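Local coordinates for 2-oxoglutarate dehydrogenase E3 component (Thermus thermophilus, PDB 2YQU), which binds FAD and probably reoxidises the dihydrolipoyl groups of 2-oxo acid dehydrogenase complexes with NAD(+), at residues 7-12 against 29-34; 16-21 against 100-105; 133-138 against 301-306. All coordinates share one frame; numbering follows the deposited sequence.

Interaction 1: residues 7-12 against 29-34; sequences IGAGPG and VVEKEK. With FAD (flavin-adenine dinucleotide), chain D.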
# COMPACT_ATOMS: atom_id res chain seq x y z
N ILE A 7 14.36 29.36 -9.66
CA ILE A 7 13.93 30.18 -8.54
C ILE A 7 12.94 29.39 -7.69
O ILE A 7 11.82 29.14 -8.12
CB ILE A 7 13.29 31.49 -9.04
CG1 ILE A 7 14.30 32.28 -9.88
CG2 ILE A 7 12.81 32.34 -7.87
CD1 ILE A 7 13.67 33.30 -10.80
N GLY A 8 13.37 29.02 -6.48
CA GLY A 8 12.58 28.19 -5.59
C GLY A 8 13.18 26.80 -5.53
O GLY A 8 13.56 26.24 -6.56
N ALA A 9 13.27 26.24 -4.32
CA ALA A 9 13.87 24.94 -4.09
C ALA A 9 12.87 24.00 -3.42
O ALA A 9 13.26 23.14 -2.62
CB ALA A 9 15.13 25.05 -3.25
N GLY A 10 11.60 24.17 -3.75
CA GLY A 10 10.56 23.21 -3.41
C GLY A 10 10.59 21.97 -4.29
O GLY A 10 11.50 21.79 -5.09
N PRO A 11 9.59 21.10 -4.12
CA PRO A 11 9.48 19.88 -4.92
C PRO A 11 9.68 20.12 -6.41
O PRO A 11 10.36 19.33 -7.08
CB PRO A 11 8.06 19.40 -4.63
CG PRO A 11 7.72 19.96 -3.30
CD PRO A 11 8.52 21.23 -3.13
N GLY A 12 9.10 21.21 -6.91
CA GLY A 12 9.25 21.58 -8.31
C GLY A 12 10.67 21.97 -8.63
O GLY A 12 11.31 21.39 -9.51
N VAL A 29 20.45 27.58 -8.33
CA VAL A 29 19.16 27.64 -7.65
C VAL A 29 19.19 28.80 -6.65
O VAL A 29 20.11 28.89 -5.84
CB VAL A 29 18.86 26.32 -6.91
CG1 VAL A 29 17.50 26.37 -6.21
CG2 VAL A 29 18.90 25.14 -7.88
N VAL A 30 18.20 29.68 -6.72
CA VAL A 30 18.01 30.73 -5.73
C VAL A 30 16.83 30.36 -4.83
O VAL A 30 15.75 30.05 -5.31
CB VAL A 30 17.74 32.10 -6.39
CG1 VAL A 30 17.93 33.22 -5.38
CG2 VAL A 30 18.64 32.32 -7.60
N GLU A 31 17.05 30.40 -3.52
CA GLU A 31 16.01 30.13 -2.55
C GLU A 31 16.18 31.10 -1.38
O GLU A 31 17.29 31.23 -0.83
CB GLU A 31 16.09 28.68 -2.08
CG GLU A 31 15.30 28.33 -0.83
CD GLU A 31 13.80 28.53 -0.98
OE1 GLU A 31 13.25 29.42 -0.30
OE2 GLU A 31 13.16 27.79 -1.76
N LYS A 32 15.10 31.78 -1.00
CA LYS A 32 15.16 32.83 0.02
C LYS A 32 15.18 32.28 1.44
O LYS A 32 15.76 32.90 2.33
CB LYS A 32 14.03 33.86 -0.16
CG LYS A 32 12.62 33.31 -0.02
CD LYS A 32 11.58 34.42 -0.15
CE LYS A 32 10.17 33.88 -0.08
NZ LYS A 32 9.72 33.72 1.33
N GLU A 33 14.57 31.12 1.67
CA GLU A 33 14.61 30.48 2.99
C GLU A 33 15.91 29.71 3.20
O GLU A 33 16.50 29.21 2.24
CB GLU A 33 13.41 29.53 3.15
CG GLU A 33 12.05 30.19 2.97
CD GLU A 33 11.82 31.36 3.91
OE1 GLU A 33 12.11 31.21 5.12
OE2 GLU A 33 11.36 32.42 3.44
N LYS A 34 16.35 29.60 4.44
CA LYS A 34 17.64 28.97 4.74
C LYS A 34 17.71 27.51 4.30
O LYS A 34 18.69 27.11 3.69
CB LYS A 34 17.95 29.09 6.24
CG LYS A 34 19.16 28.30 6.71
CD LYS A 34 19.61 28.79 8.08
CE LYS A 34 20.51 27.78 8.79
NZ LYS A 34 21.71 28.45 9.40
PA FAD D . 7.10 25.33 -2.81
O1A FAD D . 6.21 26.26 -2.07
O2A FAD D . 7.23 23.96 -2.14
O5B FAD D . 8.52 26.03 -3.01
C5B FAD D . 8.59 27.38 -3.39
C4B FAD D . 9.87 27.94 -2.81
O4B FAD D . 10.18 29.14 -3.50
C3B FAD D . 9.74 28.30 -1.33
O3B FAD D . 10.70 27.61 -0.57
C2B FAD D . 9.98 29.80 -1.28
O2B FAD D . 10.74 30.18 -0.16
C1B FAD D . 10.72 30.06 -2.58
N9A FAD D . 10.57 31.38 -3.19
C8A FAD D . 9.41 32.03 -3.55
N7A FAD D . 9.73 33.20 -4.13
C5A FAD D . 11.08 33.31 -4.16
C6A FAD D . 11.94 34.29 -4.63
N6A FAD D . 11.52 35.34 -5.34
N1A FAD D . 13.29 34.07 -4.50
C2A FAD D . 13.81 32.94 -3.93
N3A FAD D . 12.95 31.97 -3.47
C4A FAD D . 11.61 32.17 -3.58
N1 FAD D . 1.29 18.27 -1.16
C2 FAD D . 1.27 16.92 -1.43
O2 FAD D . 1.43 16.50 -2.59
N3 FAD D . 1.08 16.02 -0.41
C4 FAD D . 0.90 16.45 0.88
O4 FAD D . 0.93 15.61 1.76
C4X FAD D . 0.91 17.81 1.18
N5 FAD D . 0.72 18.26 2.48
C5X FAD D . 0.75 19.63 2.74
C6 FAD D . 0.56 20.07 4.05
C7 FAD D . 0.58 21.45 4.33
C7M FAD D . 0.47 21.89 5.77
C8 FAD D . 0.79 22.37 3.30
C8M FAD D . 1.14 23.80 3.61
C9 FAD D . 0.98 21.92 2.00
C9A FAD D . 0.95 20.55 1.70
N10 FAD D . 1.12 20.09 0.39
C10 FAD D . 1.10 18.73 0.14
C1' FAD D . 1.22 21.02 -0.78
C2' FAD D . 2.70 21.17 -1.16
O2' FAD D . 3.44 21.68 -0.06
C3' FAD D . 2.90 22.02 -2.40
O3' FAD D . 2.07 21.54 -3.45
C4' FAD D . 4.35 21.97 -2.88
O4' FAD D . 5.21 22.42 -1.86
C5' FAD D . 4.53 22.78 -4.17
O5' FAD D . 5.88 22.78 -4.55
P FAD D . 6.50 24.04 -5.35
O1P FAD D . 7.91 23.73 -5.72
O2P FAD D . 5.59 24.47 -6.48
O3P FAD D . 6.51 25.27 -4.31

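Interaction 2: residues 16-21 against 100-105; sequences AAIRAA and KKNGIA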
# COMPACT_ATOMS: atom_id res chain seq x y z
N ALA A 16 13.61 19.58 -10.35
CA ALA A 16 13.99 20.08 -11.67
C ALA A 16 15.50 20.25 -11.74
O ALA A 16 16.13 19.87 -12.74
CB ALA A 16 13.30 21.37 -11.96
N ALA A 17 16.08 20.83 -10.69
CA ALA A 17 17.52 21.11 -10.66
C ALA A 17 18.35 19.84 -10.75
O ALA A 17 19.28 19.78 -11.55
CB ALA A 17 17.89 21.92 -9.41
N ILE A 18 17.97 18.80 -9.99
CA ILE A 18 18.67 17.51 -10.03
C ILE A 18 18.53 16.86 -11.41
O ILE A 18 19.51 16.40 -11.98
CB ILE A 18 18.15 16.54 -8.92
CG1 ILE A 18 18.48 17.08 -7.53
CG2 ILE A 18 18.74 15.14 -9.10
CD1 ILE A 18 17.68 16.42 -6.41
N ARG A 19 17.32 16.84 -11.97
CA ARG A 19 17.12 16.29 -13.31
C ARG A 19 17.93 17.04 -14.36
O ARG A 19 18.53 16.42 -15.26
CB ARG A 19 15.65 16.30 -13.69
CG ARG A 19 15.34 15.56 -14.98
CD ARG A 19 15.65 14.06 -14.93
NE ARG A 19 15.53 13.46 -16.25
CZ ARG A 19 16.35 12.57 -16.78
NH1 ARG A 19 17.43 12.15 -16.14
NH2 ARG A 19 16.10 12.10 -18.00
N ALA A 20 17.95 18.37 -14.26
CA ALA A 20 18.70 19.21 -15.18
C ALA A 20 20.19 18.87 -15.13
O ALA A 20 20.84 18.72 -16.18
CB ALA A 20 18.47 20.69 -14.87
N ALA A 21 20.72 18.71 -13.92
CA ALA A 21 22.10 18.28 -13.74
C ALA A 21 22.34 16.93 -14.40
O ALA A 21 23.36 16.74 -15.06
CB ALA A 21 22.46 18.22 -12.26
N LYS A 100 24.76 19.00 -3.63
CA LYS A 100 26.22 18.93 -3.65
C LYS A 100 26.67 17.79 -4.55
O LYS A 100 27.60 17.93 -5.33
CB LYS A 100 26.76 18.77 -2.22
CG LYS A 100 28.28 18.74 -2.10
CD LYS A 100 28.75 18.90 -0.64
CE LYS A 100 30.04 19.71 -0.54
NZ LYS A 100 30.67 19.66 0.82
N LYS A 101 26.00 16.64 -4.45
CA LYS A 101 26.35 15.49 -5.27
C LYS A 101 26.22 15.78 -6.76
O LYS A 101 27.06 15.36 -7.56
CB LYS A 101 25.48 14.28 -4.91
CG LYS A 101 25.66 13.10 -5.86
CD LYS A 101 25.32 11.78 -5.18
CE LYS A 101 25.41 10.63 -6.16
NZ LYS A 101 24.20 10.53 -7.00
N ASN A 102 25.17 16.51 -7.13
CA ASN A 102 24.84 16.78 -8.53
C ASN A 102 25.49 18.07 -9.07
O ASN A 102 25.26 18.43 -10.23
CB ASN A 102 23.33 16.84 -8.72
CG ASN A 102 22.69 15.46 -8.73
OD1 ASN A 102 22.76 14.75 -9.74
ND2 ASN A 102 22.08 15.06 -7.61
N GLY A 103 26.27 18.74 -8.23
CA GLY A 103 27.02 19.92 -8.65
C GLY A 103 26.16 21.15 -8.91
O GLY A 103 26.48 21.98 -9.76
N ILE A 104 25.07 21.25 -8.17
CA ILE A 104 24.13 22.35 -8.29
C ILE A 104 24.56 23.48 -7.36
O ILE A 104 24.75 23.27 -6.16
CB ILE A 104 22.72 21.85 -7.96
CG1 ILE A 104 22.25 20.89 -9.06
CG2 ILE A 104 21.73 23.01 -7.81
CD1 ILE A 104 21.14 19.96 -8.61
N ALA A 105 24.73 24.67 -7.93
CA ALA A 105 25.08 25.86 -7.16
C ALA A 105 23.83 26.41 -6.50
O ALA A 105 22.76 26.42 -7.09
CB ALA A 105 25.69 26.89 -8.06

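Interaction 3: residues 133-138 against 301-306; sequences ILIATG and GDVVRG. With FAD (flavin-adenine dinucleotide), chain D.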
# COMPACT_ATOMS: atom_id res chain seq x y z
N ILE A 133 15.40 30.01 -17.51
CA ILE A 133 15.00 30.32 -16.14
C ILE A 133 13.71 29.56 -15.84
O ILE A 133 12.82 29.53 -16.67
CB ILE A 133 14.79 31.81 -15.96
CG1 ILE A 133 16.09 32.55 -16.31
CG2 ILE A 133 14.33 32.13 -14.53
CD1 ILE A 133 15.96 34.05 -16.28
N LEU A 134 13.65 28.96 -14.66
CA LEU A 134 12.52 28.15 -14.24
C LEU A 134 11.97 28.75 -12.96
O LEU A 134 12.64 28.73 -11.94
CB LEU A 134 12.98 26.72 -13.98
CG LEU A 134 11.94 25.76 -13.40
CD1 LEU A 134 10.75 25.62 -14.33
CD2 LEU A 134 12.58 24.42 -13.12
N ILE A 135 10.77 29.31 -13.06
CA ILE A 135 10.07 29.90 -11.91
C ILE A 135 9.31 28.80 -11.19
O ILE A 135 8.39 28.21 -11.75
CB ILE A 135 9.10 31.01 -12.36
CG1 ILE A 135 9.85 32.11 -13.13
CG2 ILE A 135 8.41 31.62 -11.15
CD1 ILE A 135 8.96 33.00 -13.93
N ALA A 136 9.69 28.57 -9.93
CA ALA A 136 9.11 27.55 -9.08
C ALA A 136 8.93 28.12 -7.67
O ALA A 136 9.35 27.53 -6.68
CB ALA A 136 10.00 26.30 -9.07
N THR A 137 8.29 29.29 -7.61
CA THR A 137 8.10 30.06 -6.38
C THR A 137 6.93 29.62 -5.49
O THR A 137 6.73 30.18 -4.40
CB THR A 137 7.95 31.56 -6.72
OG1 THR A 137 7.02 31.75 -7.80
CG2 THR A 137 9.24 32.12 -7.24
N GLY A 138 6.16 28.65 -5.94
CA GLY A 138 5.18 28.00 -5.09
C GLY A 138 3.97 28.84 -4.75
O GLY A 138 3.51 29.64 -5.57
N GLY A 301 4.63 23.96 -10.81
CA GLY A 301 4.19 23.79 -9.45
C GLY A 301 3.02 24.67 -9.07
O GLY A 301 2.20 25.03 -9.90
N ASP A 302 2.96 25.01 -7.79
CA ASP A 302 1.87 25.78 -7.23
C ASP A 302 1.69 27.16 -7.86
O ASP A 302 0.63 27.75 -7.71
CB ASP A 302 2.05 25.97 -5.72
CG ASP A 302 1.72 24.74 -4.91
OD1 ASP A 302 1.64 24.88 -3.66
OD2 ASP A 302 1.55 23.61 -5.41
N VAL A 303 2.72 27.69 -8.52
CA VAL A 303 2.61 29.01 -9.14
C VAL A 303 1.89 29.01 -10.50
O VAL A 303 1.54 30.06 -11.01
CB VAL A 303 4.00 29.71 -9.27
CG1 VAL A 303 4.74 29.28 -10.53
CG2 VAL A 303 3.83 31.22 -9.23
N VAL A 304 1.65 27.83 -11.07
CA VAL A 304 0.90 27.71 -12.31
C VAL A 304 -0.37 26.87 -12.09
O VAL A 304 -0.60 26.35 -11.01
CB VAL A 304 1.76 27.11 -13.47
CG1 VAL A 304 3.06 27.90 -13.63
CG2 VAL A 304 2.06 25.65 -13.23
N ARG A 305 -1.19 26.77 -13.13
CA ARG A 305 -2.46 26.04 -13.06
C ARG A 305 -2.27 24.58 -12.68
O ARG A 305 -1.20 24.02 -12.88
CB ARG A 305 -3.21 26.13 -14.40
CG ARG A 305 -2.74 25.16 -15.51
CD ARG A 305 -1.39 25.51 -16.11
NE ARG A 305 -0.93 24.51 -17.07
CZ ARG A 305 -0.19 23.45 -16.77
NH1 ARG A 305 0.16 23.19 -15.51
NH2 ARG A 305 0.19 22.62 -17.74
N GLY A 306 -3.33 23.97 -12.16
CA GLY A 306 -3.34 22.54 -11.88
C GLY A 306 -3.30 22.26 -10.39
O GLY A 306 -3.11 23.18 -9.59
PA FAD D . 7.10 25.33 -2.81
O1A FAD D . 6.21 26.26 -2.07
O2A FAD D . 7.23 23.96 -2.14
O5B FAD D . 8.52 26.03 -3.01
C5B FAD D . 8.59 27.38 -3.39
C4B FAD D . 9.87 27.94 -2.81
O4B FAD D . 10.18 29.14 -3.50
C3B FAD D . 9.74 28.30 -1.33
O3B FAD D . 10.70 27.61 -0.57
C2B FAD D . 9.98 29.80 -1.28
O2B FAD D . 10.74 30.18 -0.16
C1B FAD D . 10.72 30.06 -2.58
N9A FAD D . 10.57 31.38 -3.19
C8A FAD D . 9.41 32.03 -3.55
N7A FAD D . 9.73 33.20 -4.13
C5A FAD D . 11.08 33.31 -4.16
C6A FAD D . 11.94 34.29 -4.63
N6A FAD D . 11.52 35.34 -5.34
N1A FAD D . 13.29 34.07 -4.50
C2A FAD D . 13.81 32.94 -3.93
N3A FAD D . 12.95 31.97 -3.47
C4A FAD D . 11.61 32.17 -3.58
N1 FAD D . 1.29 18.27 -1.16
C2 FAD D . 1.27 16.92 -1.43
O2 FAD D . 1.43 16.50 -2.59
N3 FAD D . 1.08 16.02 -0.41
C4 FAD D . 0.90 16.45 0.88
O4 FAD D . 0.93 15.61 1.76
C4X FAD D . 0.91 17.81 1.18
N5 FAD D . 0.72 18.26 2.48
C5X FAD D . 0.75 19.63 2.74
C6 FAD D . 0.56 20.07 4.05
C7 FAD D . 0.58 21.45 4.33
C7M FAD D . 0.47 21.89 5.77
C8 FAD D . 0.79 22.37 3.30
C8M FAD D . 1.14 23.80 3.61
C9 FAD D . 0.98 21.92 2.00
C9A FAD D . 0.95 20.55 1.70
N10 FAD D . 1.12 20.09 0.39
C10 FAD D . 1.10 18.73 0.14
C1' FAD D . 1.22 21.02 -0.78
C2' FAD D . 2.70 21.17 -1.16
O2' FAD D . 3.44 21.68 -0.06
C3' FAD D . 2.90 22.02 -2.40
O3' FAD D . 2.07 21.54 -3.45
C4' FAD D . 4.35 21.97 -2.88
O4' FAD D . 5.21 22.42 -1.86
C5' FAD D . 4.53 22.78 -4.17
O5' FAD D . 5.88 22.78 -4.55
P FAD D . 6.50 24.04 -5.35
O1P FAD D . 7.91 23.73 -5.72
O2P FAD D . 5.59 24.47 -6.48
O3P FAD D . 6.51 25.27 -4.31
O HOH W 1 5.89 26.58 -7.97

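Interaction 1: residues 7-12 against 29-34
Glu31 OE2 is gripped from two directions: the backbone N of Ala9 donates to it over 3.0 Å, meeting the oxygen on its anti side 17° out of the carboxylate plane, and the ribose hydroxyl O3B of FAD donates to it over 2.7 Å. This is the dinucleotide-binding beta-alpha-beta unit of a Rossmann-type fold, with the acidic residue at the end of its second strand. OE1 of the same carboxylate takes the other ribose hydroxyl, FAD O2B, at 2.6 Å, and on its anti lone pair the N of Glu33. With four donors on its two oxygens the group is fixed in rotation, and glutamate suits a place that must read a vicinal diol. Strand 2-7 runs parallel to strand 27-31, Ile7 beside Val30, and just past the strand Gly8 N donates to Val30 O over 2.8 Å. Glycine suits both places, Gly8 and Gly10, since a CB on Gly8 would collide with FAD O4B and one on Gly10 with FAD O5B. Ala9 is small enough to set its CB against both Glu31 CB and Val29 CG1. Beyond them Gly12 N reaches FAD O1P at 3.0 Å, while the ring of Pro11 brings its CD to 3.2 Å from FAD O2A.

Interaction 2: residues 16-21 against 100-105
Ala21 faces the last turn of helix 77-102, its CA 6.1 Å from that of Asn102, and Gly103 leaves helical geometry with positive phi in a Schellman motif, a place that suits a residue without a side chain. The chain then leads off across the helix end and brings Ile104 against helix 11-22. With CG1 lying anti to its own carbonyl carbon (chi1 -69°), Ile104 sends CD1 onto the helix backbone, 3.5 Å from Ala17 O, and against Ala17 CB at 3.9 Å. Ala21 CB lies 4.2 Å from Ile104 CG1; with only methyls on Ala17 and Ala21 the isoleucine can come down close to the main chain. Ala21 CB also sits 3.5 Å from Asn102 O and touches Asn102 CB. Ile18 crosses Asn102 at about a right angle and lays CG2 3.7 Å from ND2, the amide serving here as a packing surface while ND2 bonds back to Leu98 O in its own helix. Outside these segments Ile18 also packs on Ile453 of the second subunit. Ile104 and Ala17 both rest on Val29 of strand 27-31, so the contact fills the layer between a sheet and the helices on one face of it, the alpha/beta packing of a Rossmann-type FAD domain.

Interaction 3: residues 133-138 against 301-306
Ile135, the last residue of strand 133-135, meets Val303 through loose apolar packing, its CG2 4.4 Å from Val303 CG1, with its carbonyl O near the same methyl. Past Ala136, Thr137 turns OG1 against Val303 CG2 at 3.5 Å, the two side chains crossing obliquely; the hydroxyl itself is hydrogen-bonded to Tyr265 O. Its CG2, anti to the carbonyl carbon, instead reaches the adenine, 3.3 Å from FAD N7A, and a threonine can thus serve both neighbours with its two branches. The strand end here and the loop after strand 297-299 both open onto the pyrophosphate, as C-terminal edges of a parallel sheet do in Rossmann-type FAD domains. Gly138 follows with positive phi and its CA 3.1 Å from FAD O3P, where any side chain would strike O1A. Its carbonyl carbon lies 3.6 Å from Asp302 CB, and its N donates to a water that in turn donates to FAD O2P over 2.6 Å; Val303 N reaches that water only weakly. Asp302 N adds a direct bond to O2P, while its carboxylate, with OD1 held by Ser139 OG, accepts from FAD O3' at OD2 over 2.9 Å.

In the fold
All three contacts belong to one parallel sheet and the helices and loops around it. Interactions 1 and 3, with centres 11 Å apart, are joined by backbone bonds between adjacent strands, Ile7 N to Leu134 O and Ile7 O to Ala136 N, each 2.9 Å. Both touch FAD: the first holds the adenosine ribose and a phosphate, the third the pyrophosphate and ribityl chain. FAD is also hydrogen-bonded to O of His434 of the second subunit, the predicted proton acceptor. Interaction 2 lies farther off, the side chain of Ala17 about 11 Å from FAD, yet shares helix 11-22 with interaction 1. Val29 of interaction 1 also packs its CG2 3.5 Å from Ile104 CG2 of interaction 2, and the side chains of Ala16 and Leu134 pack between interactions 2 and 3.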